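PDB 5OPF: chitin-binding domain 3 protein from Micromonospora aurantiaca ATCC 27029, which binds copper and probably acts as a lytic polysaccharide monooxygenase, oxidatively cleaving glycosidic bonds in a crystalline polysaccharide such as cellulose or chitin. Local coordinates for residues V5-R10 against H170-I175; V100-Q105 against D111-Y116; E135-I140 against P164-R169; W176-S179 against S184-L187. All coordinates share one frame; numbering follows the deposited sequence.

Contact 1: residues V5-R10 against H170-I175; sequences VDPASR and HVVYTI
R10 NH1 donates to the carbonyl oxygen of L83, which helps hold the guanidinium group beside V171. NE forms a salt bridge with D190 OD2, while W89 adds a cation-pi contact. With its polar edge engaged in this way, the group also has an apolar neighbour: R10 NH2 lies 4.0 Å from V171 CG2, the methyl meeting the plane obliquely. The arginine can get there because its chain runs extended from CG to NE (chi2 -176°, chi3 174°), carrying the charge well away from its own backbone and crossing the valine side chain at about a right angle. V171 offers the branch that stands beside its backbone N, the other methyl, CG1, being turned anti to that N (chi1 -177°).

The second touch is purely apolar and looser. P7 CG comes to 4.5 Å from V172 CG2, both side chains setting out toward each other from backbones whose nearest CA atoms, those of P7 and V172, are 8.4 Å apart. P7 follows a cis peptide bond, which bends the chain sharply at the end of strand 2-6.

V171 and V172 project from opposite faces of strand 169-178, so the two touches lie on different sides of it. On the V172 side, F98 and V115 join P7 in the core between the two sheets of the beta sandwich. On the V171 side lies R10, the first residue of helix 10-18. The segment 5-10 thus leads from strand 2-6 of one sheet to the start of helix 10-18, beside strand 183-192 of the other.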
loop_
_atom_site.group_PDB
_atom_site.type_symbol
_atom_site.label_atom_id
_atom_site.label_comp_id
_atom_site.label_asym_id
_atom_site.label_seq_id
_atom_site.Cartn_x
_atom_site.Cartn_y
_atom_site.Cartn_z
ATOM N N VAL A 5 -1.500 1.028 7.451
ATOM C CA VAL A 5 -0.555 1.666 8.367
ATOM C C VAL A 5 0.369 0.664 9.050
ATOM O O VAL A 5 1.387 1.072 9.633
ATOM C CB VAL A 5 -1.277 2.563 9.402
ATOM C CG1 VAL A 5 -2.012 3.684 8.696
ATOM C CG2 VAL A 5 -2.238 1.769 10.275
ATOM N N ASP A 6 0.067 -0.627 8.982
ATOM C CA ASP A 6 0.918 -1.658 9.576
ATOM C C ASP A 6 0.580 -2.951 8.841
ATOM O O ASP A 6 -0.512 -3.494 9.034
ATOM C CB ASP A 6 0.628 -1.794 11.071
ATOM C CG ASP A 6 1.608 -2.700 11.770
ATOM O OD1 ASP A 6 2.324 -3.451 11.074
ATOM O OD2 ASP A 6 1.652 -2.675 13.025
ATOM N N PRO A 7 1.466 -3.449 7.963
ATOM C CA PRO A 7 2.795 -2.941 7.615
ATOM C C PRO A 7 2.645 -1.704 6.739
ATOM O O PRO A 7 1.948 -1.753 5.718
ATOM C CB PRO A 7 3.427 -4.111 6.858
ATOM C CG PRO A 7 2.257 -4.793 6.203
ATOM C CD PRO A 7 1.110 -4.634 7.159
ATOM N N ALA A 8 3.259 -0.594 7.147
ATOM C CA ALA A 8 3.045 0.687 6.481
ATOM C C ALA A 8 3.233 0.576 4.971
ATOM O O ALA A 8 4.212 -0.007 4.484
ATOM C CB ALA A 8 4.037 1.713 7.039
ATOM N N SER A 9 2.317 1.196 4.226
ATOM C CA SER A 9 2.440 1.292 2.777
ATOM C C SER A 9 3.633 2.181 2.402
ATOM O O SER A 9 4.203 2.889 3.242
ATOM C CB SER A 9 1.170 1.891 2.188
ATOM O OG SER A 9 1.102 3.277 2.502
ATOM N N ARG A 10 4.020 2.161 1.124
ATOM C CA ARG A 10 5.205 2.924 0.719
ATOM C C ARG A 10 5.050 4.408 1.041
ATOM O O ARG A 10 5.971 5.035 1.585
ATOM C CB ARG A 10 5.516 2.704 -0.762
ATOM C CG ARG A 10 6.077 1.323 -1.052
ATOM C CD ARG A 10 6.488 1.123 -2.487
ATOM N NE ARG A 10 7.129 -0.181 -2.599
ATOM C CZ ARG A 10 7.503 -0.769 -3.732
ATOM N NH1 ARG A 10 7.319 -0.182 -4.911
ATOM N NH2 ARG A 10 8.062 -1.964 -3.670
ATOM N N HIS A 170 9.500 -9.131 0.488
ATOM C CA HIS A 170 8.276 -9.313 -0.287
ATOM C C HIS A 170 7.508 -7.995 -0.342
ATOM O O HIS A 170 7.879 -7.011 0.300
ATOM C CB HIS A 170 7.447 -10.466 0.302
ATOM C CG HIS A 170 7.926 -11.788 -0.166
ATOM N ND1 HIS A 170 7.671 -12.217 -1.449
ATOM C CD2 HIS A 170 8.692 -12.734 0.426
ATOM C CE1 HIS A 170 8.251 -13.392 -1.618
ATOM N NE2 HIS A 170 8.882 -13.725 -0.502
ATOM N N VAL A 171 6.433 -7.992 -1.132
ATOM C CA VAL A 171 5.511 -6.866 -1.197
ATOM C C VAL A 171 4.101 -7.375 -0.922
ATOM O O VAL A 171 3.672 -8.391 -1.485
ATOM C CB VAL A 171 5.580 -6.149 -2.562
ATOM C CG1 VAL A 171 4.655 -4.939 -2.588
ATOM C CG2 VAL A 171 7.012 -5.705 -2.875
ATOM N N VAL A 172 3.394 -6.668 -0.045
ATOM C CA VAL A 172 1.965 -6.831 0.181
ATOM C C VAL A 172 1.249 -5.806 -0.691
ATOM O O VAL A 172 1.650 -4.639 -0.765
ATOM C CB VAL A 172 1.621 -6.608 1.668
ATOM C CG1 VAL A 172 0.150 -6.908 1.932
ATOM C CG2 VAL A 172 2.515 -7.447 2.579
ATOM N N TYR A 173 0.185 -6.234 -1.367
ATOM C CA TYR A 173 -0.651 -5.328 -2.152
ATOM C C TYR A 173 -2.064 -5.428 -1.614
ATOM O O TYR A 173 -2.677 -6.503 -1.660
ATOM C CB TYR A 173 -0.646 -5.693 -3.627
ATOM C CG TYR A 173 -1.182 -4.639 -4.574
ATOM C CD1 TYR A 173 -0.680 -3.332 -4.566
ATOM C CD2 TYR A 173 -2.137 -4.954 -5.536
ATOM C CE1 TYR A 173 -1.117 -2.373 -5.475
ATOM C CE2 TYR A 173 -2.571 -4.008 -6.452
ATOM C CZ TYR A 173 -2.051 -2.730 -6.425
ATOM O OH TYR A 173 -2.450 -1.820 -7.383
ATOM N N THR A 174 -2.573 -4.314 -1.101
ATOM C CA THR A 174 -3.891 -4.252 -0.488
ATOM C C THR A 174 -4.782 -3.357 -1.345
ATOM O O THR A 174 -4.412 -2.214 -1.670
ATOM C CB THR A 174 -3.795 -3.731 0.959
ATOM O OG1 THR A 174 -2.966 -4.604 1.742
ATOM C CG2 THR A 174 -5.164 -3.671 1.611
ATOM N N ILE A 175 -5.964 -3.867 -1.684
ATOM C CA ILE A 175 -6.967 -3.142 -2.463
ATOM C C ILE A 175 -8.176 -2.916 -1.566
ATOM O O ILE A 175 -8.782 -3.877 -1.075
ATOM C CB ILE A 175 -7.391 -3.914 -3.727
ATOM C CG1 ILE A 175 -6.175 -4.225 -4.600
ATOM C CG2 ILE A 175 -8.467 -3.106 -4.505
ATOM C CD1 ILE A 175 -6.497 -5.006 -5.865
#

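Contact 2: residues V100-Q105 against D111-Y116; sequences VKFFDQ and DYIRVY
V100 and F102 face V115 and I113 across the interior of a beta sandwich, the immunoglobulin-like fold of lytic polysaccharide monooxygenases. No hydrogen bond joins the two segments; they belong to opposed sheets and meet through alternate side chains. V100 and V115 reach toward each other tip to tip. V100 CG2, the methyl beside its backbone N, points into the fork of the other valine, 3.8 Å from V115 CG1 and 4.0 Å from V115 CG2, so one methyl is held against two.

Nearer the copper, F102 and I113 cross obliquely. The isoleucine uses its long branch: CG1 is anti to the carbonyl carbon (chi1 -60°) and the chain then runs straight on (chi2 179°), which brings I113 CD1 to 4.2 Å from F102 CG, near the root of the ring.

Around this first shell, W176 packs on I113 and meets the F102 ring edge-to-face, while I159 of strand 154-162 touches both I113 and V115. V4 of strand 2-6 supports V100 and F102 from the other neighbouring strand. The F102 side chain lies about 9 Å from the bound copper. Two residues further along the same strand, the D104 carboxylate probably helps shape the loop that carries a copper ligand: OD1 accepts from the backbone N of A106, and OD2 from the backbone N of the copper-binding H108.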
loop_
_atom_site.group_PDB
_atom_site.type_symbol
_atom_site.label_atom_id
_atom_site.label_comp_id
_atom_site.label_asym_id
_atom_site.label_seq_id
_atom_site.Cartn_x
_atom_site.Cartn_y
_atom_site.Cartn_z
ATOM N N VAL A 100 -2.968 -7.164 8.532
ATOM C CA VAL A 100 -2.882 -5.873 7.863
ATOM C C VAL A 100 -3.822 -4.915 8.577
ATOM O O VAL A 100 -5.037 -5.146 8.616
ATOM C CB VAL A 100 -3.267 -6.008 6.381
ATOM C CG1 VAL A 100 -3.389 -4.640 5.718
ATOM C CG2 VAL A 100 -2.258 -6.902 5.638
ATOM N N LYS A 101 -3.275 -3.843 9.150
ATOM C CA LYS A 101 -4.080 -2.817 9.806
ATOM C C LYS A 101 -4.384 -1.715 8.804
ATOM O O LYS A 101 -3.466 -1.030 8.322
ATOM C CB LYS A 101 -3.368 -2.225 11.018
ATOM C CG LYS A 101 -4.251 -1.255 11.793
ATOM C CD LYS A 101 -3.514 -0.639 12.977
ATOM C CE LYS A 101 -4.291 0.515 13.604
ATOM N NZ LYS A 101 -3.562 1.072 14.794
ATOM N N PHE A 102 -5.671 -1.555 8.496
ATOM C CA PHE A 102 -6.147 -0.514 7.603
ATOM C C PHE A 102 -6.749 0.616 8.429
ATOM O O PHE A 102 -7.587 0.363 9.294
ATOM C CB PHE A 102 -7.184 -1.047 6.610
ATOM C CG PHE A 102 -7.186 -0.254 5.363
ATOM C CD1 PHE A 102 -7.775 0.999 5.315
ATOM C CD2 PHE A 102 -6.502 -0.710 4.256
ATOM C CE1 PHE A 102 -7.677 1.767 4.165
ATOM C CE2 PHE A 102 -6.408 0.038 3.115
ATOM C CZ PHE A 102 -6.987 1.277 3.065
ATOM N N PHE A 103 -6.338 1.857 8.156
ATOM C CA PHE A 103 -6.845 3.041 8.848
ATOM C C PHE A 103 -7.589 3.924 7.856
ATOM O O PHE A 103 -7.033 4.283 6.809
ATOM C CB PHE A 103 -5.674 3.810 9.474
ATOM C CG PHE A 103 -6.044 5.132 10.094
ATOM C CD1 PHE A 103 -7.045 5.239 11.043
ATOM C CD2 PHE A 103 -5.376 6.287 9.707
ATOM C CE1 PHE A 103 -7.362 6.477 11.607
ATOM C CE2 PHE A 103 -5.691 7.516 10.266
ATOM C CZ PHE A 103 -6.690 7.608 11.203
ATOM N N ASP A 104 -8.842 4.260 8.186
ATOM C CA ASP A 104 -9.712 5.104 7.364
ATOM C C ASP A 104 -10.099 6.327 8.188
ATOM O O ASP A 104 -10.812 6.210 9.188
ATOM C CB ASP A 104 -10.955 4.326 6.926
ATOM C CG ASP A 104 -11.968 5.165 6.156
ATOM O OD1 ASP A 104 -11.647 6.298 5.759
ATOM O OD2 ASP A 104 -13.088 4.643 5.953
ATOM N N GLN A 105 -9.622 7.502 7.772
ATOM C CA GLN A 105 -9.983 8.744 8.449
ATOM C C GLN A 105 -11.446 9.128 8.261
ATOM O O GLN A 105 -11.976 9.914 9.056
ATOM C CB GLN A 105 -9.134 9.886 7.904
ATOM C CG GLN A 105 -7.666 9.725 8.195
ATOM C CD GLN A 105 -6.831 10.715 7.408
ATOM O OE1 GLN A 105 -7.214 11.122 6.314
ATOM N NE2 GLN A 105 -5.707 11.130 7.966
ATOM N N ASP A 111 -16.643 -2.243 0.668
ATOM C CA ASP A 111 -17.309 -3.335 -0.036
ATOM C C ASP A 111 -16.480 -4.605 0.092
ATOM O O ASP A 111 -17.030 -5.716 0.179
ATOM C CB ASP A 111 -17.501 -2.991 -1.521
ATOM C CG ASP A 111 -18.498 -1.875 -1.770
ATOM O OD1 ASP A 111 -19.131 -1.348 -0.830
ATOM O OD2 ASP A 111 -18.692 -1.555 -2.963
ATOM N N TYR A 112 -15.159 -4.448 0.110
ATOM C CA TYR A 112 -14.203 -5.518 0.363
ATOM C C TYR A 112 -12.838 -4.878 0.546
ATOM O O TYR A 112 -12.599 -3.747 0.099
ATOM C CB TYR A 112 -14.148 -6.561 -0.772
ATOM C CG TYR A 112 -14.027 -5.995 -2.170
ATOM C CD1 TYR A 112 -12.791 -5.690 -2.731
ATOM C CD2 TYR A 112 -15.151 -5.786 -2.945
ATOM C CE1 TYR A 112 -12.688 -5.171 -4.024
ATOM C CE2 TYR A 112 -15.061 -5.284 -4.228
ATOM C CZ TYR A 112 -13.821 -4.974 -4.771
ATOM O OH TYR A 112 -13.743 -4.466 -6.058
ATOM N N ILE A 113 -11.948 -5.606 1.218
ATOM C CA ILE A 113 -10.519 -5.308 1.219
ATOM C C ILE A 113 -9.800 -6.613 0.921
ATOM O O ILE A 113 -10.037 -7.617 1.605
ATOM C CB ILE A 113 -10.025 -4.708 2.553
ATOM C CG1 ILE A 113 -10.748 -3.400 2.870
ATOM C CG2 ILE A 113 -8.507 -4.466 2.481
ATOM C CD1 ILE A 113 -10.340 -2.745 4.186
ATOM N N ARG A 114 -8.952 -6.604 -0.104
ATOM C CA ARG A 114 -8.214 -7.780 -0.540
ATOM C C ARG A 114 -6.736 -7.570 -0.253
ATOM O O ARG A 114 -6.190 -6.499 -0.527
ATOM C CB ARG A 114 -8.430 -8.024 -2.034
ATOM C CG ARG A 114 -9.841 -8.447 -2.357
ATOM C CD ARG A 114 -10.160 -8.446 -3.849
ATOM N NE ARG A 114 -11.580 -8.720 -4.053
ATOM C CZ ARG A 114 -12.273 -8.395 -5.138
ATOM N NH1 ARG A 114 -11.684 -7.817 -6.174
ATOM N NH2 ARG A 114 -13.571 -8.642 -5.173
ATOM N N VAL A 115 -6.093 -8.603 0.290
ATOM C CA VAL A 115 -4.667 -8.589 0.607
ATOM C C VAL A 115 -3.968 -9.655 -0.230
ATOM O O VAL A 115 -4.286 -10.850 -0.128
ATOM C CB VAL A 115 -4.411 -8.815 2.105
ATOM C CG1 VAL A 115 -2.905 -8.869 2.407
ATOM C CG2 VAL A 115 -5.089 -7.742 2.943
ATOM N N TYR A 116 -3.013 -9.212 -1.041
ATOM C CA TYR A 116 -2.170 -10.068 -1.860
ATOM C C TYR A 116 -0.736 -9.994 -1.338
ATOM O O TYR A 116 -0.303 -8.964 -0.810
ATOM C CB TYR A 116 -2.154 -9.575 -3.322
ATOM C CG TYR A 116 -3.495 -9.610 -4.009
ATOM C CD1 TYR A 116 -4.393 -8.559 -3.897
ATOM C CD2 TYR A 116 -3.870 -10.701 -4.770
ATOM C CE1 TYR A 116 -5.622 -8.606 -4.509
ATOM C CE2 TYR A 116 -5.107 -10.752 -5.389
ATOM C CZ TYR A 116 -5.978 -9.699 -5.246
ATOM O OH TYR A 116 -7.223 -9.732 -5.853
#

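Contact 3: residues E135-I140 against P164-R169; sequences ELVGQI and PGRTGR
Ionic pairing between E135 and R166 dominates. The arginine takes hold of a single carboxylate oxygen end-on, with R166 NH2 2.8 Å and R166 NH1 3.0 Å from E135 OE1. NH2 meets the anti side of this oxygen and NH1 the syn side, both from the same face of the carboxylate, whose plane is turned 22° from that of the guanidinium. Sharing one acceptor leaves both bonds somewhat bent.

Hydrogen bonds to carbonyl groups fix the guanidinium from its own side. The arginine chain folds at chi2 (62°), turning back so that R166 NH1 donates to P164 O, 3.0 Å away and near the guanidinium plane. NE bonds to the carbonyl oxygen of T118, and NH2 to that of V117 as well, so the group is pinned all round its edge.

Van der Waals contact is slight: V137 CG1 lies obliquely to the guanidinium, 4.5 Å from R166 NH2. E135 CB lies closer, 3.5 Å from R166 NH2, in the plane at the guanidinium edge.

V137 and G138 form a classic beta bulge opposite V115. Strand 134-140 here borders strand 110-118, and R166 ties the ends of both to the loop that leads from strand 154-162 into strand 169-178.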
loop_
_atom_site.group_PDB
_atom_site.type_symbol
_atom_site.label_atom_id
_atom_site.label_comp_id
_atom_site.label_asym_id
_atom_site.label_seq_id
_atom_site.Cartn_x
_atom_site.Cartn_y
_atom_site.Cartn_z
ATOM N N GLU A 135 -0.421 -13.385 -5.022
ATOM C CA GLU A 135 -1.395 -14.386 -4.606
ATOM C C GLU A 135 -2.341 -13.756 -3.587
ATOM O O GLU A 135 -1.899 -13.049 -2.670
ATOM C CB GLU A 135 -0.663 -15.561 -3.942
ATOM C CG GLU A 135 -1.570 -16.678 -3.466
ATOM C CD GLU A 135 -0.838 -17.778 -2.745
ATOM O OE1 GLU A 135 0.388 -17.676 -2.541
ATOM O OE2 GLU A 135 -1.498 -18.781 -2.389
ATOM N N LEU A 136 -3.640 -14.018 -3.729
ATOM C CA LEU A 136 -4.613 -13.555 -2.739
ATOM C C LEU A 136 -4.461 -14.364 -1.452
ATOM O O LEU A 136 -4.624 -15.592 -1.466
ATOM C CB LEU A 136 -6.030 -13.710 -3.289
ATOM C CG LEU A 136 -7.170 -13.199 -2.399
ATOM C CD1 LEU A 136 -7.163 -11.688 -2.271
ATOM C CD2 LEU A 136 -8.510 -13.686 -2.936
ATOM N N VAL A 137 -4.178 -13.681 -0.333
ATOM C CA VAL A 137 -3.888 -14.355 0.932
ATOM C C VAL A 137 -4.739 -13.864 2.102
ATOM O O VAL A 137 -4.662 -14.437 3.194
ATOM C CB VAL A 137 -2.392 -14.280 1.296
ATOM C CG1 VAL A 137 -1.539 -15.020 0.275
ATOM C CG2 VAL A 137 -1.924 -12.834 1.442
ATOM N N GLY A 138 -5.551 -12.823 1.901
ATOM C CA GLY A 138 -6.532 -12.422 2.897
ATOM C C GLY A 138 -7.601 -11.581 2.244
ATOM O O GLY A 138 -7.374 -10.983 1.193
ATOM N N GLN A 139 -8.795 -11.577 2.835
ATOM C CA GLN A 139 -9.904 -10.832 2.237
ATOM C C GLN A 139 -11.010 -10.671 3.266
ATOM O O GLN A 139 -11.362 -11.634 3.953
ATOM C CB GLN A 139 -10.458 -11.561 1.003
ATOM C CG GLN A 139 -11.593 -10.825 0.266
ATOM C CD GLN A 139 -11.951 -11.470 -1.078
ATOM O OE1 GLN A 139 -12.175 -10.768 -2.068
ATOM N NE2 GLN A 139 -12.038 -12.805 -1.108
ATOM N N ILE A 140 -11.553 -9.455 3.362
ATOM C CA ILE A 140 -12.815 -9.220 4.048
ATOM C C ILE A 140 -13.820 -8.732 3.014
ATOM O O ILE A 140 -13.464 -8.110 2.008
ATOM C CB ILE A 140 -12.719 -8.230 5.235
ATOM C CG1 ILE A 140 -12.321 -6.823 4.771
ATOM C CG2 ILE A 140 -11.765 -8.768 6.301
ATOM C CD1 ILE A 140 -12.308 -5.792 5.876
ATOM N N PRO A 164 1.936 -18.642 3.053
ATOM C CA PRO A 164 2.831 -19.758 3.351
ATOM C C PRO A 164 4.048 -19.763 2.448
ATOM O O PRO A 164 3.991 -19.396 1.269
ATOM C CB PRO A 164 1.965 -20.995 3.080
ATOM C CG PRO A 164 0.576 -20.516 3.042
ATOM C CD PRO A 164 0.617 -19.107 2.592
ATOM N N GLY A 165 5.159 -20.210 3.021
ATOM C CA GLY A 165 6.367 -20.449 2.272
ATOM C C GLY A 165 7.224 -19.235 2.004
ATOM O O GLY A 165 8.345 -19.399 1.513
ATOM N N ARG A 166 6.770 -18.031 2.317
ATOM C CA ARG A 166 7.559 -16.838 2.056
ATOM C C ARG A 166 8.678 -16.683 3.074
ATOM O O ARG A 166 8.472 -16.857 4.282
ATOM C CB ARG A 166 6.677 -15.595 2.131
ATOM C CG ARG A 166 5.930 -15.228 0.854
ATOM C CD ARG A 166 4.957 -16.291 0.417
ATOM N NE ARG A 166 4.105 -15.763 -0.635
ATOM C CZ ARG A 166 2.981 -16.327 -1.049
ATOM N NH1 ARG A 166 2.571 -17.465 -0.517
ATOM N NH2 ARG A 166 2.270 -15.735 -1.999
ATOM N N THR A 167 9.850 -16.303 2.570
ATOM C CA THR A 167 10.984 -15.882 3.381
ATOM C C THR A 167 11.589 -14.649 2.731
ATOM O O THR A 167 11.534 -14.477 1.507
ATOM C CB THR A 167 12.062 -16.980 3.531
ATOM O OG1 THR A 167 12.586 -17.318 2.240
ATOM C CG2 THR A 167 11.478 -18.209 4.213
ATOM N N GLY A 168 12.146 -13.773 3.560
ATOM C CA GLY A 168 12.822 -12.599 3.043
ATOM C C GLY A 168 11.874 -11.523 2.520
ATOM O O GLY A 168 10.679 -11.466 2.839
ATOM N N ARG A 169 12.456 -10.646 1.700
ATOM C CA ARG A 169 11.784 -9.446 1.212
ATOM C C ARG A 169 10.645 -9.780 0.256
ATOM O O ARG A 169 10.815 -10.552 -0.697
ATOM C CB ARG A 169 12.800 -8.573 0.480
ATOM C CG ARG A 169 12.214 -7.369 -0.235
ATOM C CD ARG A 169 13.263 -6.552 -0.954
ATOM N NE ARG A 169 14.095 -5.718 -0.093
ATOM C CZ ARG A 169 13.763 -4.483 0.287
ATOM N NH1 ARG A 169 12.605 -3.962 -0.084
ATOM N NH2 ARG A 169 14.593 -3.756 1.017
#

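Contact 4: residues W176-S179 against S184-L187; sequences WQAS and SYYL
S184 opens the pairing with Q177 on one face of the antiparallel hairpin formed by strands 169-178 and 183-192. Its CB lies 3.5 Å from Q177 OE1, whose amide is kept in place at NE2 by D182. S184 OG, between the backbone N and the carbonyl carbon (chi1 46°), shares a short hydrogen bond of 2.7 Å with Y186 OH.

Y185 pairs with W176 through two backbone bonds, Y185 N to W176 O at 2.9 Å and W176 N to Y185 O at 3.0 Å. Their side chains run side by side in the same direction and form an offset stack, with the phenol ring and the six-membered indole ring 4.4 Å apart at their centroids and tilted by 28°. W176 CE3 lies over one face of the phenol, toward its rim, 3.3 Å from Y185 CD1, which is tight packing. A178 CB adds a looser touch at 4.3 Å from Y185 CE1.

Y186, on the S184 face, also bonds through OH to H60, and the L187 side chain touches F102.

Y185 belongs to the copper site with H1 and H108. Its OH is further held by Q183 OE1 and the amino N of H1, while W176 is itself fixed through NE1 to the carbonyl oxygen of G109. The stack probably makes W176 a second-shell residue that restrains the orientation of the tyrosine beside the metal.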
loop_
_atom_site.group_PDB
_atom_site.type_symbol
_atom_site.label_atom_id
_atom_site.label_comp_id
_atom_site.label_asym_id
_atom_site.label_seq_id
_atom_site.Cartn_x
_atom_site.Cartn_y
_atom_site.Cartn_z
ATOM N N TRP A 176 -8.530 -1.654 -1.349
ATOM C CA TRP A 176 -9.723 -1.271 -0.601
ATOM C C TRP A 176 -10.754 -0.708 -1.570
ATOM O O TRP A 176 -10.510 0.323 -2.207
ATOM C CB TRP A 176 -9.368 -0.192 0.414
ATOM C CG TRP A 176 -10.511 0.447 1.186
ATOM C CD1 TRP A 176 -11.722 -0.101 1.540
ATOM C CD2 TRP A 176 -10.486 1.759 1.752
ATOM N NE1 TRP A 176 -12.443 0.810 2.297
ATOM C CE2 TRP A 176 -11.701 1.954 2.433
ATOM C CE3 TRP A 176 -9.557 2.797 1.728
ATOM C CZ2 TRP A 176 -11.988 3.134 3.113
ATOM C CZ3 TRP A 176 -9.850 3.967 2.389
ATOM C CH2 TRP A 176 -11.050 4.122 3.080
ATOM N N GLN A 177 -11.910 -1.363 -1.681
ATOM C CA GLN A 177 -13.053 -0.814 -2.402
ATOM C C GLN A 177 -13.938 -0.154 -1.351
ATOM O O GLN A 177 -14.544 -0.842 -0.527
ATOM C CB GLN A 177 -13.800 -1.921 -3.144
ATOM C CG GLN A 177 -15.015 -1.431 -3.926
ATOM C CD GLN A 177 -14.653 -0.612 -5.146
ATOM O OE1 GLN A 177 -13.640 -0.848 -5.782
ATOM N NE2 GLN A 177 -15.503 0.335 -5.499
ATOM N N ALA A 178 -13.984 1.172 -1.348
ATOM C CA ALA A 178 -14.760 1.908 -0.359
ATOM C C ALA A 178 -16.248 1.833 -0.702
ATOM O O ALA A 178 -16.628 1.565 -1.847
ATOM C CB ALA A 178 -14.288 3.354 -0.308
ATOM N N SER A 179 -17.100 2.057 0.303
ATOM C CA SER A 179 -18.539 1.821 0.140
ATOM C C SER A 179 -19.370 3.058 -0.200
ATOM O O SER A 179 -20.550 2.910 -0.550
ATOM C CB SER A 179 -19.132 1.163 1.395
ATOM O OG SER A 179 -18.569 -0.120 1.595
ATOM N N SER A 184 -11.536 3.254 -5.229
ATOM C CA SER A 184 -10.690 2.130 -4.862
ATOM C C SER A 184 -9.264 2.598 -4.611
ATOM O O SER A 184 -8.735 3.443 -5.337
ATOM C CB SER A 184 -10.745 1.074 -5.976
ATOM O OG SER A 184 -10.600 1.652 -7.263
ATOM N N TYR A 185 -8.640 2.016 -3.585
ATOM C CA TYR A 185 -7.315 2.403 -3.128
ATOM C C TYR A 185 -6.349 1.234 -3.285
ATOM O O TYR A 185 -6.722 0.073 -3.081
ATOM C CB TYR A 185 -7.343 2.802 -1.647
ATOM C CG TYR A 185 -8.196 4.003 -1.299
ATOM C CD1 TYR A 185 -9.584 3.958 -1.394
ATOM C CD2 TYR A 185 -7.621 5.181 -0.813
ATOM C CE1 TYR A 185 -10.367 5.050 -1.032
ATOM C CE2 TYR A 185 -8.394 6.274 -0.458
ATOM C CZ TYR A 185 -9.765 6.211 -0.576
ATOM O OH TYR A 185 -10.530 7.304 -0.215
ATOM N N TYR A 186 -5.088 1.554 -3.595
ATOM C CA TYR A 186 -4.097 0.569 -4.025
ATOM C C TYR A 186 -2.815 0.781 -3.228
ATOM O O TYR A 186 -2.088 1.751 -3.468
ATOM C CB TYR A 186 -3.838 0.718 -5.528
ATOM C CG TYR A 186 -5.114 0.528 -6.310
ATOM C CD1 TYR A 186 -5.562 -0.744 -6.636
ATOM C CD2 TYR A 186 -5.888 1.613 -6.693
ATOM C CE1 TYR A 186 -6.769 -0.931 -7.311
ATOM C CE2 TYR A 186 -7.083 1.443 -7.372
ATOM C CZ TYR A 186 -7.526 0.171 -7.681
ATOM O OH TYR A 186 -8.716 0.029 -8.366
ATOM N N LEU A 187 -2.548 -0.100 -2.260
ATOM C CA LEU A 187 -1.473 0.116 -1.291
ATOM C C LEU A 187 -0.423 -0.988 -1.359
ATOM O O LEU A 187 -0.692 -2.134 -0.974
ATOM C CB LEU A 187 -2.029 0.171 0.130
ATOM C CG LEU A 187 -3.044 1.253 0.495
ATOM C CD1 LEU A 187 -2.645 2.611 -0.060
ATOM C CD2 LEU A 187 -4.455 0.844 0.045
#

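In the fold
Contact 4 supplies Y185 to the copper site, its side chain about 3 Å from the metal. Contact 2 packs against it, with its centre 7 Å away, and D111 N meets Q177 O at 2.8 Å to join their strands. Strand 169-178 is shared by contacts 1 and 4, and T174 O lies 2.9 Å from L187 N, extending the hairpin. Contact 1 spans the two sheets further from the metal, linked to contact 2 through D6 O and K101 N, 2.8 Å apart. Contact 3 sits at the far end, its centre 19 Å from that of contact 4, and reaches the same sheet through V137 N and V115 O at 2.8 Å.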